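Local coordinates for protein (alpha-2u-globulin) (Rattus norvegicus, PDB 2A2U) that probably carries small hydrophobic ligands in the beta-barrel of a lipocalin, and binds an inducer of hyaline droplets, at the interface of chains A and B and the interface of chains A and C. Coordinates in Å, arbitrary orientation; residue numbers count along the deposited sequence, not the author numbering. Chains: chain A/B/C, Protein (alpha-2u-globulin).

Chain A meets two copies of itself through two separate regions of its barrel: contact 1 faces chain B, whereas contacts 2 and 3 both face chain C. The C-alpha centre of contact 1 lies about 23 Å from that of either other contact, while contacts 2 and 3 are about 9 Å apart and share A:Phe100. Strand 83-92 runs from contact 1, at its start, to contact 3, at its end, and so ties the two interfaces together. Both interfaces are two-fold symmetric, which lets four copies associate in the deposited assembly; the coordinates alone do not show whether this tetramer forms in solution.

Contact 1: the interface of chains A and B. Residues chain A 65, 74, 85-87; chain B 35, 65-67.
The amine NZ of A:Lys74 donates a hydrogen bond of 2.9 Å to OD1 of B:Asp65, a salt bridge between the two chains. The nitrogen comes down on the carboxylate from above, 39° out of its plane, and the lysine chain is laid across the acid at a slant: its methylene CD also lies 3.7 Å from the carboxylate carbon CG of B:Asp65. With CG anti to the backbone N (chi1 -179°) and a bend at chi3, the lysine brings both methylene and amine against the same acid. On chain A, the twin residue A:Asp65 accepts from the phenol OH of A:Tyr87 through OD2 at 2.9 Å, on the anti side of the carboxylate and at the edge of the ring. That bond probably holds the tip of the ring in place. The two aspartates' OD2 atoms are 4.5 Å apart, so the lysine probably eases the repulsion between them. Beside this polar pair, B:Leu67 sets methyl CD1 3.9 Å from CB of A:Tyr87, while its CD2 meets both that CB and the methylene CG of A:Glu85. A:Glu85 CG also lies 3.7 Å from the carbonyl O of B:Val66. The patch joins strands 70-78 and 83-92 of chain A to strand 60-67 of chain B, on the outside of two lipocalin barrels.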
loop_
_atom_site.group_PDB
_atom_site.type_symbol
_atom_site.label_atom_id
_atom_site.label_comp_id
_atom_site.label_asym_id
_atom_site.label_seq_id
_atom_site.Cartn_x
_atom_site.Cartn_y
_atom_site.Cartn_z
ATOM N N ASP A 65 1.945 -1.030 17.225
ATOM C CA ASP A 65 0.488 -0.995 17.306
ATOM C C ASP A 65 -0.069 -2.346 16.922
ATOM O O ASP A 65 0.394 -2.969 15.982
ATOM C CB ASP A 65 -0.088 0.061 16.366
ATOM C CG ASP A 65 0.129 1.454 16.862
ATOM O OD1 ASP A 65 -0.349 1.757 17.971
ATOM O OD2 ASP A 65 0.759 2.251 16.146
ATOM N N LYS A 74 6.116 1.912 14.164
ATOM C CA LYS A 74 6.546 3.289 13.950
ATOM C C LYS A 74 7.979 3.340 14.437
ATOM O O LYS A 74 8.242 3.065 15.598
ATOM C CB LYS A 74 5.699 4.268 14.744
ATOM C CG LYS A 74 6.125 5.680 14.510
ATOM C CD LYS A 74 5.125 6.627 15.060
ATOM C CE LYS A 74 5.826 7.706 15.835
ATOM N NZ LYS A 74 4.904 8.788 16.263
ATOM N N GLU A 85 11.229 9.583 9.882
ATOM C CA GLU A 85 10.161 8.918 10.629
ATOM C C GLU A 85 9.323 8.057 9.675
ATOM O O GLU A 85 8.775 8.562 8.695
ATOM C CB GLU A 85 9.283 9.987 11.286
ATOM C CG GLU A 85 8.179 9.481 12.185
ATOM C CD GLU A 85 8.676 9.022 13.529
ATOM O OE1 GLU A 85 8.798 9.851 14.452
ATOM O OE2 GLU A 85 8.929 7.817 13.674
ATOM N N LEU A 86 9.206 6.766 9.968
ATOM C CA LEU A 86 8.448 5.848 9.116
ATOM C C LEU A 86 7.440 5.013 9.896
ATOM O O LEU A 86 7.420 5.043 11.115
ATOM C CB LEU A 86 9.403 4.908 8.375
ATOM C CG LEU A 86 10.430 5.536 7.432
ATOM C CD1 LEU A 86 11.268 4.446 6.797
ATOM C CD2 LEU A 86 9.710 6.345 6.370
ATOM N N TYR A 87 6.598 4.277 9.179
ATOM C CA TYR A 87 5.590 3.416 9.789
ATOM C C TYR A 87 5.237 2.317 8.800
ATOM O O TYR A 87 4.766 2.603 7.701
ATOM C CB TYR A 87 4.332 4.210 10.133
ATOM C CG TYR A 87 3.332 3.447 11.000
ATOM C CD1 TYR A 87 2.478 2.487 10.439
ATOM C CD2 TYR A 87 3.272 3.659 12.376
ATOM C CE1 TYR A 87 1.585 1.765 11.223
ATOM C CE2 TYR A 87 2.383 2.944 13.174
ATOM C CZ TYR A 87 1.547 1.993 12.593
ATOM O OH TYR A 87 0.663 1.284 13.388
ATOM N N ASN B 35 0.538 15.370 17.044
ATOM C CA ASN B 35 0.944 14.035 17.457
ATOM C C ASN B 35 0.285 13.675 18.777
ATOM O O ASN B 35 0.163 14.518 19.656
ATOM C CB ASN B 35 2.462 13.976 17.629
ATOM C CG ASN B 35 3.102 12.865 16.822
ATOM O OD1 ASN B 35 4.255 12.973 16.408
ATOM N ND2 ASN B 35 2.353 11.799 16.577
ATOM N N ASP B 65 -0.321 9.975 14.315
ATOM C CA ASP B 65 1.137 9.963 14.261
ATOM C C ASP B 65 1.607 10.915 13.184
ATOM O O ASP B 65 1.036 10.974 12.109
ATOM C CB ASP B 65 1.663 8.566 13.943
ATOM C CG ASP B 65 1.546 7.630 15.102
ATOM O OD1 ASP B 65 2.135 7.932 16.156
ATOM O OD2 ASP B 65 0.882 6.587 14.963
ATOM N N VAL B 66 2.631 11.692 13.476
ATOM C CA VAL B 66 3.137 12.618 12.486
ATOM C C VAL B 66 4.393 11.991 11.873
ATOM O O VAL B 66 5.402 11.829 12.548
ATOM C CB VAL B 66 3.384 13.998 13.126
ATOM C CG1 VAL B 66 3.984 14.945 12.130
ATOM C CG2 VAL B 66 2.061 14.571 13.628
ATOM N N LEU B 67 4.289 11.579 10.609
ATOM C CA LEU B 67 5.379 10.916 9.892
ATOM C C LEU B 67 6.001 11.810 8.822
ATOM O O LEU B 67 5.703 13.001 8.760
ATOM C CB LEU B 67 4.830 9.653 9.235
ATOM C CG LEU B 67 3.870 8.829 10.099
ATOM C CD1 LEU B 67 3.145 7.809 9.257
ATOM C CD2 LEU B 67 4.624 8.151 11.240
#

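Contact 2: the interface of chains A and C. Residues chain A 98, 100, 106-108, 125; chain C 93-95.
C:Pro94 wedges its ring between A:Ile125 and A:Thr108, crossing both side chains at a slant. Its CB lies 3.6 Å from the branch methyl CG2 of A:Ile125, and its CG packs against the carbonyl oxygens of A:Ile125 and A:Gly106. Its CD, next to the ring nitrogen, is 3.8 Å from CB of A:Thr108. The threonine meets C:Glu95 from the opposite direction, with OG1 2.9 Å from carboxylate OE2 in a weak hydrogen bond; since the glutamate is poorly ordered, this link is tentative. The hydroxyl stands anti to the carbonyl carbon (chi1 -83°), which leaves it facing both the proline ring and the acid. The methyl CG2 of A:Thr108 lies 3.8 Å from the carboxylate carbon CD of C:Glu95. An alanine in place of A:Thr108 would remove OG1 and CG2, and would probably leave the C:Glu95 carboxylate without this donor and open a gap beside the proline ring. A:Glu98 slides past C:Glu95 in the opposite direction, their carboxylate planes 52° apart and A:Glu98 OE2 4.1 Å from C:Glu95 OE1, a pairing of like charges that may be unfavourable. Farther along, C:Thr93 turns its methyl CG2 toward the A:Phe100 ring, 3.8 Å from CD1. Here the 93-95 loop of chain C, which follows strand 83-92, lies against strands 106-114 and 119-128 of chain A, with A:Phe100 contributed by strand 99-102.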
loop_
_atom_site.group_PDB
_atom_site.type_symbol
_atom_site.label_atom_id
_atom_site.label_comp_id
_atom_site.label_asym_id
_atom_site.label_seq_id
_atom_site.Cartn_x
_atom_site.Cartn_y
_atom_site.Cartn_z
ATOM N N GLU A 98 4.098 -16.452 11.680
ATOM C CA GLU A 98 4.770 -15.675 10.642
ATOM C C GLU A 98 4.037 -14.441 10.188
ATOM O O GLU A 98 2.836 -14.466 9.970
ATOM C CB GLU A 98 5.097 -16.550 9.445
ATOM C CG GLU A 98 6.148 -17.590 9.749
ATOM C CD GLU A 98 6.600 -18.360 8.538
ATOM O OE1 GLU A 98 6.315 -17.927 7.403
ATOM O OE2 GLU A 98 7.247 -19.409 8.723
ATOM N N PHE A 100 4.420 -10.950 7.488
ATOM C CA PHE A 100 5.089 -10.498 6.278
ATOM C C PHE A 100 5.083 -8.984 6.199
ATOM O O PHE A 100 4.082 -8.349 6.503
ATOM C CB PHE A 100 4.412 -11.042 5.015
ATOM C CG PHE A 100 5.024 -10.509 3.730
ATOM C CD1 PHE A 100 6.119 -11.144 3.147
ATOM C CD2 PHE A 100 4.555 -9.326 3.155
ATOM C CE1 PHE A 100 6.742 -10.606 2.025
ATOM C CE2 PHE A 100 5.175 -8.786 2.034
ATOM C CZ PHE A 100 6.268 -9.427 1.472
ATOM N N GLY A 106 11.334 -8.843 0.528
ATOM C CA GLY A 106 10.214 -9.513 1.157
ATOM C C GLY A 106 10.706 -10.049 2.475
ATOM O O GLY A 106 11.681 -10.796 2.504
ATOM N N ASN A 107 10.043 -9.669 3.561
ATOM C CA ASN A 107 10.453 -10.098 4.889
ATOM C C ASN A 107 9.461 -10.993 5.596
ATOM O O ASN A 107 8.266 -10.733 5.603
ATOM C CB ASN A 107 10.691 -8.887 5.792
ATOM C CG ASN A 107 11.725 -7.943 5.246
ATOM O OD1 ASN A 107 12.920 -8.221 5.299
ATOM N ND2 ASN A 107 11.275 -6.792 4.753
ATOM N N THR A 108 9.986 -12.022 6.241
ATOM C CA THR A 108 9.180 -12.940 7.018
ATOM C C THR A 108 9.784 -12.931 8.416
ATOM O O THR A 108 10.985 -13.151 8.578
ATOM C CB THR A 108 9.213 -14.348 6.417
ATOM O OG1 THR A 108 8.254 -14.426 5.356
ATOM C CG2 THR A 108 8.883 -15.395 7.451
ATOM N N ILE A 125 13.838 -12.984 8.340
ATOM C CA ILE A 125 14.550 -13.450 7.156
ATOM C C ILE A 125 14.172 -12.498 6.024
ATOM O O ILE A 125 13.005 -12.171 5.846
ATOM C CB ILE A 125 14.148 -14.865 6.736
ATOM C CG1 ILE A 125 14.250 -15.819 7.915
ATOM C CG2 ILE A 125 15.079 -15.355 5.635
ATOM C CD1 ILE A 125 13.650 -17.180 7.629
ATOM N N THR C 93 8.273 -14.205 -0.846
ATOM C CA THR C 93 8.725 -14.325 0.536
ATOM C C THR C 93 9.977 -15.193 0.597
ATOM O O THR C 93 10.343 -15.833 -0.388
ATOM C CB THR C 93 7.635 -14.939 1.443
ATOM O OG1 THR C 93 7.597 -16.360 1.270
ATOM C CG2 THR C 93 6.274 -14.367 1.110
ATOM N N PRO C 94 10.673 -15.200 1.750
ATOM C CA PRO C 94 11.884 -16.010 1.895
ATOM C C PRO C 94 11.700 -17.532 1.878
ATOM O O PRO C 94 12.689 -18.249 1.793
ATOM C CB PRO C 94 12.458 -15.535 3.232
ATOM C CG PRO C 94 11.921 -14.150 3.392
ATOM C CD PRO C 94 10.527 -14.262 2.874
ATOM N N GLU C 95 10.465 -18.032 1.978
ATOM C CA GLU C 95 10.223 -19.487 1.966
ATOM C C GLU C 95 9.887 -20.014 0.553
ATOM O O GLU C 95 8.862 -19.656 -0.018
ATOM C CB GLU C 95 9.122 -19.882 2.962
ATOM C CG GLU C 95 8.513 -18.753 3.817
ATOM C CD GLU C 95 9.445 -18.203 4.895
ATOM O OE1 GLU C 95 9.985 -18.982 5.712
ATOM O OE2 GLU C 95 9.625 -16.969 4.931
#

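Contact 3: the interface of chains A and C. Residues chain A 91-95, 100; chain C 100, 106, 108.
From CB to CZ, C:Phe100 lies against chain A. Its CB sits above one face of the A:Phe100 ring, 4.0 Å from the plane and offset toward the rim; A:Phe100 CB covers a face of the C:Phe100 ring in the same way, as the two-fold requires. CG meets CG of the opposite ring, and one step farther CD2 of C:Phe100 is 3.5 Å from CD2 of A:Phe100. On the other flank CD1 lies 4.0 Å from the methyl CG2 of A:Thr93, which CE1 also touches. Toward the tip, CE2 meets A:Tyr91 CD2 at 3.8 Å, and CZ abuts the tyrosine CB at 3.4 Å, the two side chains crossing at about a right angle. With CG anti to the backbone N (chi1 176°), the ring of C:Phe100 reaches past its twin to the tyrosine. Alongside, C:Thr108 donates from its hydroxyl OG1 to OE2 of A:Glu95 at 3.1 Å, on the anti side of the carboxylate and 33° out of its plane, though that glutamate is poorly ordered. The same OG1 lies 3.5 Å from CD of A:Pro94. The two phenylalanines, each on strand 99-102, thus meet near the two-fold axis, flanked by the end of strand 83-92 and its following loop in chain A and by strand 106-114 of chain C.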
loop_
_atom_site.group_PDB
_atom_site.type_symbol
_atom_site.label_atom_id
_atom_site.label_comp_id
_atom_site.label_asym_id
_atom_site.label_seq_id
_atom_site.Cartn_x
_atom_site.Cartn_y
_atom_site.Cartn_z
ATOM N N TYR A 91 1.679 -7.986 7.947
ATOM C CA TYR A 91 0.488 -8.819 7.970
ATOM C C TYR A 91 0.712 -10.223 8.456
ATOM O O TYR A 91 1.743 -10.820 8.187
ATOM C CB TYR A 91 -0.083 -8.888 6.585
ATOM C CG TYR A 91 -0.376 -7.539 6.050
ATOM C CD1 TYR A 91 -1.479 -6.823 6.503
ATOM C CD2 TYR A 91 0.448 -6.965 5.103
ATOM C CE1 TYR A 91 -1.758 -5.559 6.019
ATOM C CE2 TYR A 91 0.187 -5.710 4.611
ATOM C CZ TYR A 91 -0.918 -5.007 5.074
ATOM O OH TYR A 91 -1.170 -3.738 4.596
ATOM N N LYS A 92 -0.284 -10.762 9.141
ATOM C CA LYS A 92 -0.209 -12.117 9.663
ATOM C C LYS A 92 -0.441 -13.087 8.505
ATOM O O LYS A 92 -1.343 -12.881 7.701
ATOM C CB LYS A 92 -1.271 -12.308 10.749
ATOM C CG LYS A 92 -1.245 -13.659 11.414
ATOM C CD LYS A 92 -0.031 -13.858 12.299
ATOM C CE LYS A 92 0.544 -15.252 12.107
ATOM N NZ LYS A 92 -0.476 -16.321 12.312
ATOM N N THR A 93 0.401 -14.107 8.389
ATOM C CA THR A 93 0.263 -15.085 7.317
ATOM C C THR A 93 -0.330 -16.378 7.868
ATOM O O THR A 93 -0.432 -16.550 9.083
ATOM C CB THR A 93 1.621 -15.396 6.646
ATOM O OG1 THR A 93 2.372 -16.303 7.458
ATOM C CG2 THR A 93 2.424 -14.128 6.451
ATOM N N PRO A 94 -0.763 -17.292 6.980
ATOM C CA PRO A 94 -1.341 -18.561 7.426
ATOM C C PRO A 94 -0.392 -19.541 8.127
ATOM O O PRO A 94 -0.863 -20.520 8.695
ATOM C CB PRO A 94 -1.899 -19.159 6.132
ATOM C CG PRO A 94 -2.150 -17.974 5.257
ATOM C CD PRO A 94 -0.984 -17.087 5.541
ATOM N N GLU A 95 0.922 -19.308 8.081
ATOM C CA GLU A 95 1.885 -20.213 8.738
ATOM C C GLU A 95 2.260 -19.739 10.159
ATOM O O GLU A 95 2.862 -18.682 10.325
ATOM C CB GLU A 95 3.148 -20.403 7.885
ATOM C CG GLU A 95 3.184 -19.696 6.516
ATOM C CD GLU A 95 2.250 -20.300 5.467
ATOM O OE1 GLU A 95 2.309 -21.523 5.209
ATOM O OE2 GLU A 95 1.460 -19.533 4.885
ATOM N N PHE A 100 4.420 -10.950 7.488
ATOM C CA PHE A 100 5.089 -10.498 6.278
ATOM C C PHE A 100 5.083 -8.984 6.199
ATOM O O PHE A 100 4.082 -8.349 6.503
ATOM C CB PHE A 100 4.412 -11.042 5.015
ATOM C CG PHE A 100 5.024 -10.509 3.730
ATOM C CD1 PHE A 100 6.119 -11.144 3.147
ATOM C CD2 PHE A 100 4.555 -9.326 3.155
ATOM C CE1 PHE A 100 6.742 -10.606 2.025
ATOM C CE2 PHE A 100 5.175 -8.786 2.034
ATOM C CZ PHE A 100 6.268 -9.427 1.472
ATOM N N PHE C 100 3.120 -13.637 -1.051
ATOM C CA PHE C 100 2.133 -13.095 -0.129
ATOM C C PHE C 100 1.346 -11.979 -0.786
ATOM O O PHE C 100 1.910 -11.147 -1.484
ATOM C CB PHE C 100 2.785 -12.536 1.139
ATOM C CG PHE C 100 1.792 -11.872 2.080
ATOM C CD1 PHE C 100 1.105 -12.622 3.033
ATOM C CD2 PHE C 100 1.487 -10.515 1.953
ATOM C CE1 PHE C 100 0.126 -12.037 3.831
ATOM C CE2 PHE C 100 0.510 -9.928 2.749
ATOM C CZ PHE C 100 -0.169 -10.691 3.685
ATOM N N GLY C 106 -4.887 -12.479 4.884
ATOM C CA GLY C 106 -3.499 -12.667 4.514
ATOM C C GLY C 106 -3.430 -13.924 3.690
ATOM O O GLY C 106 -3.863 -14.979 4.149
ATOM N N THR C 108 -1.214 -16.721 1.269
ATOM C CA THR C 108 0.060 -17.318 0.929
ATOM C C THR C 108 -0.233 -18.285 -0.210
ATOM O O THR C 108 -1.106 -19.146 -0.090
ATOM C CB THR C 108 0.662 -18.056 2.129
ATOM O OG1 THR C 108 1.343 -17.110 2.963
ATOM C CG2 THR C 108 1.643 -19.113 1.689
#